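Local coordinates for methyltransferase domain-containing protein (Serratia marcescens, PDB 7CLU), which probably transfers a methyl group from S-adenosyl-L-methionine to an oxygen of its substrate, as an O-methyltransferase of the prodigiosin pathway with induced-fit substrate recognition, at residues A154-G159 with R331-G336; R170-I175 with G180-A185; R162-S167 with R270-E275; L242-H247 with A289-N294. One frame throughout, in Å; residues are numbered along the deposited sequence.

Contact 1: A154-G159 with R331-G336; sequences APFIAG and RTLIVG
A stacked cation-pi contact joins Phe156, on helix 154-163, to Arg331, at the loop end that leads into strand 332-337 of the Rossmann-like methyltransferase sheet. The guanidinium of Arg331 lies flat on the phenyl ring with the two planes only 7° apart, their centres separated by 4.1 Å. It does not sit squarely over the ring: CZ of Arg331 is displaced toward the CD2-CE2 side, and NH1 of Arg331 comes to 3.5 Å from CE2 of Phe156. The middle of the ring is taken by the aliphatic part of the arginine, whose CD makes a CH-pi contact 3.6 Å from the Phe156 centroid, almost on the ring normal. The extended run of Arg331 from CG to NE makes this possible, since it carries methylene and guanidinium across the same face in sequence. On the helix side, CG of Phe156 stands anti to the backbone N (chi1 156°), reaching out toward the strand. Leu333, two residues further on, adds a lighter apolar touch at the ring edge, its CD2 4.1 Å from CE1 of Phe156. NH1 of Arg331 also donates to Ser274 OG, which helps fix the rotation of the guanidinium. Arg331 binds S-adenosyl-L-homocysteine, so the stack probably helps position this binding-site side chain. Around it, Phe156 also rests on Ser274 of strand 270-275 and meets the ring of Phe160 one turn on, while strand 332-337 runs antiparallel between strands 270-275 and 322-326, and Ile157 turns to helix 181-189.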
loop_
_atom_site.group_PDB
_atom_site.type_symbol
_atom_site.label_atom_id
_atom_site.label_comp_id
_atom_site.label_asym_id
_atom_site.label_seq_id
_atom_site.Cartn_x
_atom_site.Cartn_y
_atom_site.Cartn_z
ATOM N N ALA A 154 22.481 -2.751 8.197
ATOM C CA ALA A 154 23.496 -2.102 9.023
ATOM C C ALA A 154 23.208 -2.204 10.517
ATOM O O ALA A 154 24.125 -2.562 11.265
ATOM C CB ALA A 154 23.670 -0.640 8.580
ATOM N N PRO A 155 21.996 -1.937 11.019
ATOM C CA PRO A 155 21.780 -2.106 12.467
ATOM C C PRO A 155 21.897 -3.544 12.937
ATOM O O PRO A 155 22.349 -3.765 14.064
ATOM C CB PRO A 155 20.369 -1.553 12.686
ATOM C CG PRO A 155 20.194 -0.560 11.562
ATOM C CD PRO A 155 20.876 -1.213 10.386
ATOM N N PHE A 156 21.501 -4.530 12.127
ATOM C CA PHE A 156 21.731 -5.920 12.514
ATOM C C PHE A 156 23.220 -6.212 12.604
ATOM O O PHE A 156 23.694 -6.819 13.575
ATOM C CB PHE A 156 21.064 -6.882 11.521
ATOM C CG PHE A 156 21.690 -8.255 11.499
ATOM C CD1 PHE A 156 21.608 -9.083 12.608
ATOM C CD2 PHE A 156 22.373 -8.706 10.385
ATOM C CE1 PHE A 156 22.202 -10.350 12.615
ATOM C CE2 PHE A 156 22.956 -9.969 10.378
ATOM C CZ PHE A 156 22.874 -10.790 11.501
ATOM N N ILE A 157 23.976 -5.801 11.584
ATOM C CA ILE A 157 25.397 -6.133 11.527
ATOM C C ILE A 157 26.132 -5.486 12.691
ATOM O O ILE A 157 26.891 -6.140 13.413
ATOM C CB ILE A 157 25.992 -5.700 10.176
ATOM C CG1 ILE A 157 25.525 -6.634 9.066
ATOM C CG2 ILE A 157 27.506 -5.633 10.261
ATOM C CD1 ILE A 157 25.734 -6.079 7.695
ATOM N N ALA A 158 25.892 -4.189 12.900
ATOM C CA ALA A 158 26.500 -3.480 14.023
ATOM C C ALA A 158 26.160 -4.140 15.355
ATOM O O ALA A 158 27.036 -4.303 16.209
ATOM C CB ALA A 158 26.052 -2.012 14.015
ATOM N N GLY A 159 24.906 -4.553 15.540
ATOM C CA GLY A 159 24.514 -5.165 16.798
ATOM C C GLY A 159 25.019 -6.585 16.952
ATOM O O GLY A 159 25.260 -7.040 18.076
ATOM N N ARG A 331 17.072 -8.209 13.904
ATOM C CA ARG A 331 17.108 -9.666 13.843
ATOM C C ARG A 331 17.264 -10.270 15.237
ATOM O O ARG A 331 17.668 -9.606 16.194
ATOM C CB ARG A 331 18.239 -10.163 12.930
ATOM C CG ARG A 331 18.073 -9.749 11.482
ATOM C CD ARG A 331 18.979 -10.504 10.542
ATOM N NE ARG A 331 19.111 -9.793 9.278
ATOM C CZ ARG A 331 19.847 -10.203 8.255
ATOM N NH1 ARG A 331 20.534 -11.340 8.339
ATOM N NH2 ARG A 331 19.913 -9.459 7.160
ATOM N N THR A 332 16.915 -11.548 15.328
ATOM C CA THR A 332 17.074 -12.377 16.507
ATOM C C THR A 332 17.955 -13.565 16.127
ATOM O O THR A 332 17.819 -14.121 15.037
ATOM C CB THR A 332 15.699 -12.848 17.002
ATOM O OG1 THR A 332 14.906 -11.701 17.325
ATOM C CG2 THR A 332 15.822 -13.724 18.212
ATOM N N LEU A 333 18.866 -13.947 17.011
ATOM C CA LEU A 333 19.790 -15.039 16.720
ATOM C C LEU A 333 19.210 -16.348 17.241
ATOM O O LEU A 333 18.791 -16.437 18.403
ATOM C CB LEU A 333 21.171 -14.780 17.345
ATOM C CG LEU A 333 21.954 -13.529 16.945
ATOM C CD1 LEU A 333 23.363 -13.586 17.515
ATOM C CD2 LEU A 333 21.988 -13.280 15.423
ATOM N N ILE A 334 19.159 -17.356 16.379
ATOM C CA ILE A 334 18.839 -18.712 16.792
ATOM C C ILE A 334 20.137 -19.504 16.711
ATOM O O ILE A 334 20.800 -19.512 15.669
ATOM C CB ILE A 334 17.715 -19.323 15.938
ATOM C CG1 ILE A 334 16.477 -18.419 16.015
ATOM C CG2 ILE A 334 17.341 -20.660 16.472
ATOM C CD1 ILE A 334 15.992 -17.913 14.671
ATOM N N VAL A 335 20.534 -20.110 17.835
ATOM C CA VAL A 335 21.885 -20.623 18.037
ATOM C C VAL A 335 21.803 -22.078 18.478
ATOM O O VAL A 335 20.952 -22.436 19.300
ATOM C CB VAL A 335 22.640 -19.795 19.101
ATOM C CG1 VAL A 335 24.068 -20.303 19.290
ATOM C CG2 VAL A 335 22.600 -18.309 18.753
ATOM N N GLY A 336 22.705 -22.905 17.955
ATOM C CA GLY A 336 22.785 -24.296 18.373
ATOM C C GLY A 336 24.172 -24.847 18.121
ATOM O O GLY A 336 24.961 -24.275 17.360
#

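Contact 2: R170-I175 with G180-A185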
loop_
_atom_site.group_PDB
_atom_site.type_symbol
_atom_site.label_atom_id
_atom_site.label_comp_id
_atom_site.label_asym_id
_atom_site.label_seq_id
_atom_site.Cartn_x
_atom_site.Cartn_y
_atom_site.Cartn_z
ATOM N N ARG A 170 37.495 -19.320 16.207
ATOM C CA ARG A 170 38.760 -19.266 15.434
ATOM C C ARG A 170 38.477 -19.002 13.952
ATOM O O ARG A 170 39.326 -18.365 13.310
ATOM C CB ARG A 170 39.512 -20.594 15.568
ATOM N N ALA A 171 37.310 -19.417 13.451
ATOM C CA ALA A 171 37.045 -19.322 12.021
ATOM C C ALA A 171 35.542 -19.221 11.842
ATOM O O ALA A 171 34.798 -20.103 12.287
ATOM C CB ALA A 171 37.602 -20.535 11.276
ATOM N N PHE A 172 35.111 -18.141 11.207
ATOM C CA PHE A 172 33.710 -17.846 10.996
ATOM C C PHE A 172 33.406 -17.899 9.505
ATOM O O PHE A 172 34.181 -17.393 8.684
ATOM C CB PHE A 172 33.373 -16.474 11.560
ATOM C CG PHE A 172 32.101 -15.893 11.033
ATOM C CD1 PHE A 172 30.901 -16.148 11.666
ATOM C CD2 PHE A 172 32.108 -15.066 9.924
ATOM C CE1 PHE A 172 29.721 -15.582 11.200
ATOM C CE2 PHE A 172 30.929 -14.508 9.447
ATOM C CZ PHE A 172 29.739 -14.761 10.092
ATOM N N LEU A 173 32.279 -18.515 9.163
ATOM C CA LEU A 173 31.842 -18.611 7.779
ATOM C C LEU A 173 30.393 -18.168 7.667
ATOM O O LEU A 173 29.541 -18.592 8.452
ATOM C CB LEU A 173 32.009 -20.036 7.246
ATOM C CG LEU A 173 31.654 -20.187 5.759
ATOM C CD1 LEU A 173 32.635 -21.110 5.052
ATOM C CD2 LEU A 173 30.261 -20.744 5.643
ATOM N N ASP A 174 30.119 -17.323 6.682
ATOM C CA ASP A 174 28.795 -16.760 6.445
ATOM C C ASP A 174 28.214 -17.420 5.199
ATOM O O ASP A 174 28.789 -17.317 4.105
ATOM C CB ASP A 174 28.884 -15.244 6.259
ATOM C CG ASP A 174 27.542 -14.534 6.425
ATOM O OD1 ASP A 174 26.622 -15.071 7.082
ATOM O OD2 ASP A 174 27.413 -13.407 5.894
ATOM N N ILE A 175 27.073 -18.072 5.349
ATOM C CA ILE A 175 26.487 -18.806 4.237
ATOM C C ILE A 175 25.579 -17.881 3.440
ATOM O O ILE A 175 24.576 -17.374 3.959
ATOM C CB ILE A 175 25.717 -20.043 4.711
ATOM C CG1 ILE A 175 26.675 -21.038 5.374
ATOM C CG2 ILE A 175 25.022 -20.654 3.521
ATOM C CD1 ILE A 175 26.093 -22.419 5.602
ATOM N N GLY A 180 29.072 -9.487 1.544
ATOM C CA GLY A 180 30.212 -9.584 2.445
ATOM C C GLY A 180 30.251 -8.581 3.578
ATOM O O GLY A 180 31.256 -8.535 4.300
ATOM N N SER A 181 29.157 -7.840 3.796
ATOM C CA SER A 181 29.124 -6.750 4.764
ATOM C C SER A 181 29.369 -7.228 6.185
ATOM O O SER A 181 30.036 -6.542 6.976
ATOM C CB SER A 181 27.777 -6.047 4.671
ATOM O OG SER A 181 27.797 -5.248 3.523
ATOM N N LEU A 182 28.812 -8.385 6.548
ATOM C CA LEU A 182 28.965 -8.848 7.920
ATOM C C LEU A 182 30.385 -9.323 8.190
ATOM O O LEU A 182 30.993 -8.847 9.164
ATOM C CB LEU A 182 27.920 -9.916 8.236
ATOM C CG LEU A 182 28.097 -10.746 9.509
ATOM C CD1 LEU A 182 28.141 -9.859 10.720
ATOM C CD2 LEU A 182 26.933 -11.773 9.606
ATOM N N PRO A 183 30.987 -10.217 7.393
ATOM C CA PRO A 183 32.377 -10.596 7.700
ATOM C C PRO A 183 33.360 -9.446 7.549
ATOM O O PRO A 183 34.399 -9.455 8.216
ATOM C CB PRO A 183 32.668 -11.745 6.718
ATOM C CG PRO A 183 31.616 -11.656 5.682
ATOM C CD PRO A 183 30.414 -11.072 6.334
ATOM N N MET A 184 33.066 -8.442 6.717
ATOM C CA MET A 184 33.893 -7.236 6.723
ATOM C C MET A 184 33.831 -6.532 8.078
ATOM O O MET A 184 34.866 -6.152 8.641
ATOM C CB MET A 184 33.463 -6.291 5.595
ATOM C CG MET A 184 33.985 -6.727 4.253
ATOM S SD MET A 184 33.469 -5.724 2.851
ATOM C CE MET A 184 31.740 -5.600 3.109
ATOM N N ALA A 185 32.624 -6.359 8.630
ATOM C CA ALA A 185 32.503 -5.689 9.920
ATOM C C ALA A 185 33.190 -6.493 11.019
ATOM O O ALA A 185 33.800 -5.917 11.933
ATOM C CB ALA A 185 31.035 -5.447 10.261
#
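With CG anti to the backbone N in both Phe172 (chi1 162°) and Asp174 (chi1 -163°), two alternate side chains of strand 171-175 reach toward helix 181-189, where Leu182 extends a branch to meet them. That branch is CD2 of Leu182, which lies 4.1 Å from CZ of Phe172 and equally near OD2 of Asp174, touching both the ring and the carboxylate and crossing both side chains at about a right angle. Pro183 takes the neighbouring place. Its CB comes to the edge of the phenyl ring, 4.3 Å from CE2 of Phe172, and its CD is 3.8 Å from OD2 of Asp174. These are van der Waals contacts, so the carboxylate is packed against aliphatic carbon on this side and finds its polar partner in His241, whose ND1 is hydrogen-bonded to OD1. This buried pairing would probably stabilise the negative charge of Asp174. Strand and helix run nearly antiparallel, 161° between their directions with axes 9.2 Å apart, as expected for the first half of a beta-alpha-beta crossover. Gly180, at the N-cap position, begins the helix, which is the first after the opening strand of the Rossmann-like sheet. Strand 171-175 lies between parallel strands 194-199 and 239-243; the helix lies over this side of the sheet, Pro183 touching Ile197 and Leu182 touching His241, with Phe160 and Ile157 of helix 154-163 packed alongside.

Contact 3: R162-S167 with R270-E275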
loop_
_atom_site.group_PDB
_atom_site.type_symbol
_atom_site.label_atom_id
_atom_site.label_comp_id
_atom_site.label_asym_id
_atom_site.label_seq_id
_atom_site.Cartn_x
_atom_site.Cartn_y
_atom_site.Cartn_z
ATOM N N ARG A 162 28.720 -6.184 17.825
ATOM C CA ARG A 162 28.922 -5.579 19.142
ATOM C C ARG A 162 28.457 -6.495 20.276
ATOM O O ARG A 162 29.146 -6.611 21.294
ATOM C CB ARG A 162 28.198 -4.231 19.198
ATOM C CG ARG A 162 28.473 -3.361 20.420
ATOM C CD ARG A 162 27.327 -3.409 21.415
ATOM N NE ARG A 162 26.090 -2.835 20.873
ATOM C CZ ARG A 162 24.916 -2.826 21.511
ATOM N NH1 ARG A 162 24.805 -3.369 22.720
ATOM N NH2 ARG A 162 23.844 -2.286 20.935
ATOM N N ASP A 163 27.307 -7.162 20.116
ATOM C CA ASP A 163 26.689 -7.945 21.183
ATOM C C ASP A 163 27.128 -9.405 21.231
ATOM O O ASP A 163 26.910 -10.062 22.258
ATOM C CB ASP A 163 25.163 -7.905 21.058
ATOM C CG ASP A 163 24.602 -6.539 21.351
ATOM O OD1 ASP A 163 25.418 -5.624 21.530
ATOM O OD2 ASP A 163 23.365 -6.375 21.397
ATOM N N TYR A 164 27.717 -9.938 20.169
ATOM C CA TYR A 164 28.174 -11.320 20.166
ATOM C C TYR A 164 29.692 -11.346 20.120
ATOM O O TYR A 164 30.313 -10.593 19.367
ATOM C CB TYR A 164 27.598 -12.105 18.989
ATOM C CG TYR A 164 28.015 -13.566 18.968
ATOM C CD1 TYR A 164 29.226 -13.954 18.408
ATOM C CD2 TYR A 164 27.194 -14.554 19.508
ATOM C CE1 TYR A 164 29.617 -15.286 18.390
ATOM C CE2 TYR A 164 27.570 -15.899 19.484
ATOM C CZ TYR A 164 28.781 -16.256 18.922
ATOM O OH TYR A 164 29.174 -17.580 18.905
ATOM N N ASP A 165 30.273 -12.185 20.981
ATOM C CA ASP A 165 31.748 -12.291 21.131
ATOM C C ASP A 165 32.345 -13.165 20.026
ATOM O O ASP A 165 32.378 -14.385 20.202
ATOM C CB ASP A 165 32.117 -12.836 22.511
ATOM C CG ASP A 165 33.574 -12.609 22.858
ATOM O OD1 ASP A 165 34.267 -11.957 22.057
ATOM O OD2 ASP A 165 33.999 -13.085 23.918
ATOM N N PHE A 166 32.866 -12.540 18.968
ATOM C CA PHE A 166 33.475 -13.282 17.832
ATOM C C PHE A 166 34.904 -13.713 18.183
ATOM O O PHE A 166 35.434 -14.623 17.531
ATOM C CB PHE A 166 33.430 -12.445 16.553
ATOM C CG PHE A 166 32.082 -12.431 15.881
ATOM C CD1 PHE A 166 31.733 -13.414 14.971
ATOM C CD2 PHE A 166 31.158 -11.442 16.167
ATOM C CE1 PHE A 166 30.491 -13.403 14.360
ATOM C CE2 PHE A 166 29.917 -11.432 15.554
ATOM C CZ PHE A 166 29.585 -12.413 14.653
ATOM N N SER A 167 35.477 -13.111 19.230
ATOM C CA SER A 167 36.853 -13.413 19.709
ATOM C C SER A 167 36.975 -14.858 20.217
ATOM O O SER A 167 38.076 -15.408 20.113
ATOM C CB SER A 167 37.272 -12.433 20.768
ATOM O OG SER A 167 36.675 -12.759 22.010
ATOM N N ARG A 270 29.457 -24.326 16.239
ATOM C CA ARG A 270 28.277 -23.525 16.534
ATOM C C ARG A 270 27.651 -23.013 15.239
ATOM O O ARG A 270 28.363 -22.657 14.294
ATOM C CB ARG A 270 28.632 -22.340 17.432
ATOM C CG ARG A 270 27.441 -21.497 17.869
ATOM C CD ARG A 270 27.847 -20.498 18.952
ATOM N NE ARG A 270 28.008 -21.166 20.237
ATOM C CZ ARG A 270 28.503 -20.604 21.336
ATOM N NH1 ARG A 270 28.909 -19.331 21.327
ATOM N NH2 ARG A 270 28.596 -21.325 22.449
ATOM N N PHE A 271 26.324 -22.980 15.199
ATOM C CA PHE A 271 25.603 -22.447 14.051
ATOM C C PHE A 271 24.602 -21.406 14.528
ATOM O O PHE A 271 23.927 -21.594 15.544
ATOM C CB PHE A 271 24.890 -23.545 13.255
ATOM C CG PHE A 271 23.930 -23.008 12.223
ATOM C CD1 PHE A 271 24.398 -22.387 11.076
ATOM C CD2 PHE A 271 22.563 -23.099 12.414
ATOM C CE1 PHE A 271 23.522 -21.874 10.136
ATOM C CE2 PHE A 271 21.690 -22.585 11.482
ATOM C CZ PHE A 271 22.177 -21.970 10.346
ATOM N N ILE A 272 24.527 -20.294 13.808
ATOM C CA ILE A 272 23.599 -19.226 14.124
ATOM C C ILE A 272 22.811 -18.883 12.867
ATOM O O ILE A 272 23.400 -18.624 11.817
ATOM C CB ILE A 272 24.316 -17.965 14.631
ATOM C CG1 ILE A 272 25.214 -18.261 15.845
ATOM C CG2 ILE A 272 23.286 -16.890 14.907
ATOM C CD1 ILE A 272 25.927 -16.997 16.423
ATOM N N ALA A 273 21.492 -18.855 12.975
ATOM C CA ALA A 273 20.643 -18.262 11.949
ATOM C C ALA A 273 20.098 -16.952 12.494
ATOM O O ALA A 273 19.555 -16.937 13.599
ATOM C CB ALA A 273 19.485 -19.184 11.586
ATOM N N SER A 274 20.226 -15.867 11.734
ATOM C CA SER A 274 19.586 -14.611 12.106
ATOM C C SER A 274 18.247 -14.529 11.376
ATOM O O SER A 274 18.193 -14.716 10.161
ATOM C CB SER A 274 20.462 -13.392 11.785
ATOM O OG SER A 274 21.018 -13.403 10.483
ATOM N N GLU A 275 17.169 -14.319 12.132
ATOM C CA GLU A 275 15.830 -14.225 11.562
ATOM C C GLU A 275 15.081 -13.113 12.281
ATOM O O GLU A 275 15.584 -12.523 13.248
ATOM C CB GLU A 275 15.040 -15.548 11.668
ATOM C CG GLU A 275 15.682 -16.750 10.988
ATOM C CD GLU A 275 15.411 -16.779 9.501
ATOM O OE1 GLU A 275 14.261 -16.478 9.100
ATOM O OE2 GLU A 275 16.351 -17.097 8.736
#
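The ring of Tyr164 overlaps the tip of Ile272 obliquely, CD1 sitting 3.6 Å from CE2 of the tyrosine. The methyl is off-centre, its direction from the ring centroid leaning 29° from the normal, in a CH-pi contact weighted toward the CE2-CZ side. The two side chains come from opposite directions: the tyrosine extends with CG anti to its backbone N (chi1 -178°), while Ile272 sends CG1 and CD1 up from the sheet to meet it. Further out, NH1 of Arg270 donates to the hydroxyl, 3.0 Å from OH of Tyr164 and nearly straight at 166°. The oxygen lies almost in the guanidinium plane, which stands nearly perpendicular to the ring. Extended at first, Arg270 brings CD beside that oxygen, and its chi3 bend turns NH1 onto it. Here the residues just after helix 154-163 cross one face of the Rossmann-like sheet and cover strand 270-275, two residues of which, Arg270 and Ile272, point the same way. The hydroxyl has a second partner in His169, as Arg270 does in Glu337, salt-bridged to its NE. Asp165 OD1 accepts from Ser167 N in an Asx turn, and CD1 of Tyr164 lies over one face of the Phe166 ring.

Contact 4: L242-H247 with A289-N294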
loop_
_atom_site.group_PDB
_atom_site.type_symbol
_atom_site.label_atom_id
_atom_site.label_comp_id
_atom_site.label_asym_id
_atom_site.label_seq_id
_atom_site.Cartn_x
_atom_site.Cartn_y
_atom_site.Cartn_z
ATOM N N LEU A 242 23.860 -18.141 8.985
ATOM C CA LEU A 242 22.951 -18.117 7.844
ATOM C C LEU A 242 22.056 -16.906 8.049
ATOM O O LEU A 242 21.244 -16.879 8.983
ATOM C CB LEU A 242 22.152 -19.415 7.747
ATOM C CG LEU A 242 21.139 -19.537 6.593
ATOM C CD1 LEU A 242 21.870 -19.550 5.264
ATOM C CD2 LEU A 242 20.302 -20.787 6.743
ATOM N N GLY A 243 22.221 -15.898 7.198
ATOM C CA GLY A 243 21.547 -14.630 7.413
ATOM C C GLY A 243 20.177 -14.498 6.771
ATOM O O GLY A 243 20.087 -14.298 5.563
ATOM N N TRP A 244 19.115 -14.646 7.569
ATOM C CA TRP A 244 17.747 -14.295 7.173
ATOM C C TRP A 244 17.289 -15.042 5.921
ATOM O O TRP A 244 16.679 -14.463 5.019
ATOM C CB TRP A 244 17.620 -12.778 6.991
ATOM C CG TRP A 244 16.263 -12.252 7.302
ATOM C CD1 TRP A 244 15.249 -12.908 7.943
ATOM C CD2 TRP A 244 15.752 -10.967 6.952
ATOM N NE1 TRP A 244 14.147 -12.096 8.034
ATOM C CE2 TRP A 244 14.430 -10.898 7.433
ATOM C CE3 TRP A 244 16.292 -9.857 6.291
ATOM C CZ2 TRP A 244 13.629 -9.767 7.254
ATOM C CZ3 TRP A 244 15.496 -8.722 6.130
ATOM C CH2 TRP A 244 14.184 -8.689 6.613
ATOM N N MET A 245 17.559 -16.351 5.877
ATOM C CA MET A 245 17.206 -17.187 4.732
ATOM C C MET A 245 16.116 -18.207 5.025
ATOM O O MET A 245 15.405 -18.613 4.105
ATOM C CB MET A 245 18.450 -17.929 4.207
ATOM C CG MET A 245 18.180 -18.848 2.981
ATOM S SD MET A 245 19.619 -19.737 2.326
ATOM C CE MET A 245 20.699 -18.343 2.020
ATOM N N LEU A 246 15.965 -18.635 6.277
ATOM C CA LEU A 246 15.060 -19.738 6.563
ATOM C C LEU A 246 13.634 -19.386 6.168
ATOM O O LEU A 246 12.926 -20.205 5.566
ATOM C CB LEU A 246 15.130 -20.104 8.044
ATOM C CG LEU A 246 16.497 -20.610 8.538
ATOM C CD1 LEU A 246 16.513 -20.832 10.048
ATOM C CD2 LEU A 246 16.889 -21.895 7.809
ATOM N N HIS A 247 13.199 -18.164 6.482
ATOM C CA HIS A 247 11.823 -17.773 6.203
ATOM C C HIS A 247 11.514 -17.684 4.717
ATOM O O HIS A 247 10.355 -17.448 4.366
ATOM C CB HIS A 247 11.512 -16.440 6.883
ATOM C CG HIS A 247 12.189 -15.266 6.253
ATOM N ND1 HIS A 247 11.592 -14.027 6.151
ATOM C CD2 HIS A 247 13.421 -15.136 5.708
ATOM C CE1 HIS A 247 12.423 -13.188 5.558
ATOM N NE2 HIS A 247 13.538 -13.839 5.275
ATOM N N ALA A 289 4.497 -9.902 10.450
ATOM C CA ALA A 289 3.250 -10.565 10.103
ATOM C C ALA A 289 2.905 -10.344 8.631
ATOM O O ALA A 289 2.482 -11.276 7.932
ATOM C CB ALA A 289 2.133 -10.062 11.015
ATOM N N LEU A 290 3.100 -9.120 8.136
ATOM C CA LEU A 290 2.805 -8.842 6.734
ATOM C C LEU A 290 3.879 -9.416 5.823
ATOM O O LEU A 290 3.584 -9.824 4.688
ATOM C CB LEU A 290 2.663 -7.336 6.515
ATOM C CG LEU A 290 1.453 -6.751 7.246
ATOM C CD1 LEU A 290 1.520 -5.238 7.303
ATOM C CD2 LEU A 290 0.201 -7.187 6.531
ATOM N N LEU A 291 5.122 -9.474 6.313
ATOM C CA LEU A 291 6.177 -10.105 5.539
ATOM C C LEU A 291 5.849 -11.569 5.276
ATOM O O LEU A 291 6.168 -12.100 4.207
ATOM C CB LEU A 291 7.519 -9.979 6.258
ATOM C CG LEU A 291 8.669 -10.342 5.317
ATOM C CD1 LEU A 291 8.642 -9.395 4.113
ATOM C CD2 LEU A 291 10.040 -10.351 6.022
ATOM N N SER A 292 5.201 -12.231 6.241
ATOM C CA SER A 292 4.750 -13.605 6.047
ATOM C C SER A 292 3.806 -13.710 4.856
ATOM O O SER A 292 3.940 -14.615 4.017
ATOM C CB SER A 292 4.070 -14.107 7.320
ATOM O OG SER A 292 4.070 -15.517 7.385
ATOM N N LEU A 293 2.835 -12.788 4.769
ATOM C CA LEU A 293 1.927 -12.771 3.627
ATOM C C LEU A 293 2.679 -12.497 2.327
ATOM O O LEU A 293 2.330 -13.041 1.272
ATOM C CB LEU A 293 0.839 -11.719 3.848
ATOM C CG LEU A 293 -0.278 -12.042 4.843
ATOM C CD1 LEU A 293 -1.299 -10.882 4.942
ATOM C CD2 LEU A 293 -0.990 -13.339 4.431
ATOM N N ASN A 294 3.707 -11.638 2.380
ATOM C CA ASN A 294 4.538 -11.408 1.202
ATOM C C ASN A 294 5.237 -12.694 0.772
ATOM O O ASN A 294 5.370 -12.963 -0.425
ATOM C CB ASN A 294 5.556 -10.299 1.471
ATOM C CG ASN A 294 6.301 -9.868 0.211
ATOM O OD1 ASN A 294 5.721 -9.258 -0.671
ATOM N ND2 ASN A 294 7.599 -10.167 0.139
#
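Leu291 points a single methyl, CD2, at two aromatic side chains that lie one over the other, Trp244 and His247. It meets the imidazole at its edge, in the ring plane, with CE1 of His247 3.7 Å away, and the two side chains cross at about a right angle. Toward the indole it comes obliquely, 3.8 Å from CZ2 of Trp244. CG of Leu291 stands anti to the backbone N (chi1 -167°), which extends the branch away from helix 286-298 to these rings. The rings overlap near their rims: CE1 of His247 lies about 3.1 Å above the indole plane, and NE1 of Trp244 sits similarly over the imidazole. A chi1 of 71° puts CG of His247 between its backbone N and carbonyl carbon, folding the ring back over the turn, where NE2 makes a weak bond to Trp244 O. This turn follows strand 239-243 at the C-terminal ends of the parallel strands of the Rossmann-like sheet, where such methyltransferases place their active site; His247 is the predicted proton acceptor. ND1 of the histidine is hydrogen-bonded to Glu304, which also touches Leu291, and its backbone N is bonded to Glu275. Trp244 packs on Arg331, a residue of the S-adenosyl-L-homocysteine site. Helix 286-298 also meets the second subunit: Ser292 OG is hydrogen-bonded to Gln56 of that subunit, and Leu293 packs on the same residue.

From the N terminus, helix 154-163 comes first and opens contact 1, whose partner strand 332-337 lies near the C terminus, so contact 1 encloses the other three. The end of that helix and the residues after it open contact 3, which closes on strand 270-275. Contact 2, a short local loop from strand 171-175 to helix 181-189, nests inside both. Contact 4 opens at strand 239-243, before contact 3 has closed, and ends on helix 286-298, so these two cross. Contacts 1 to 3 tie helices and the post-helical turn to one sheet, while contact 4 links the loop after strand 239-243, at the predicted active site, to the helix at the subunit interface.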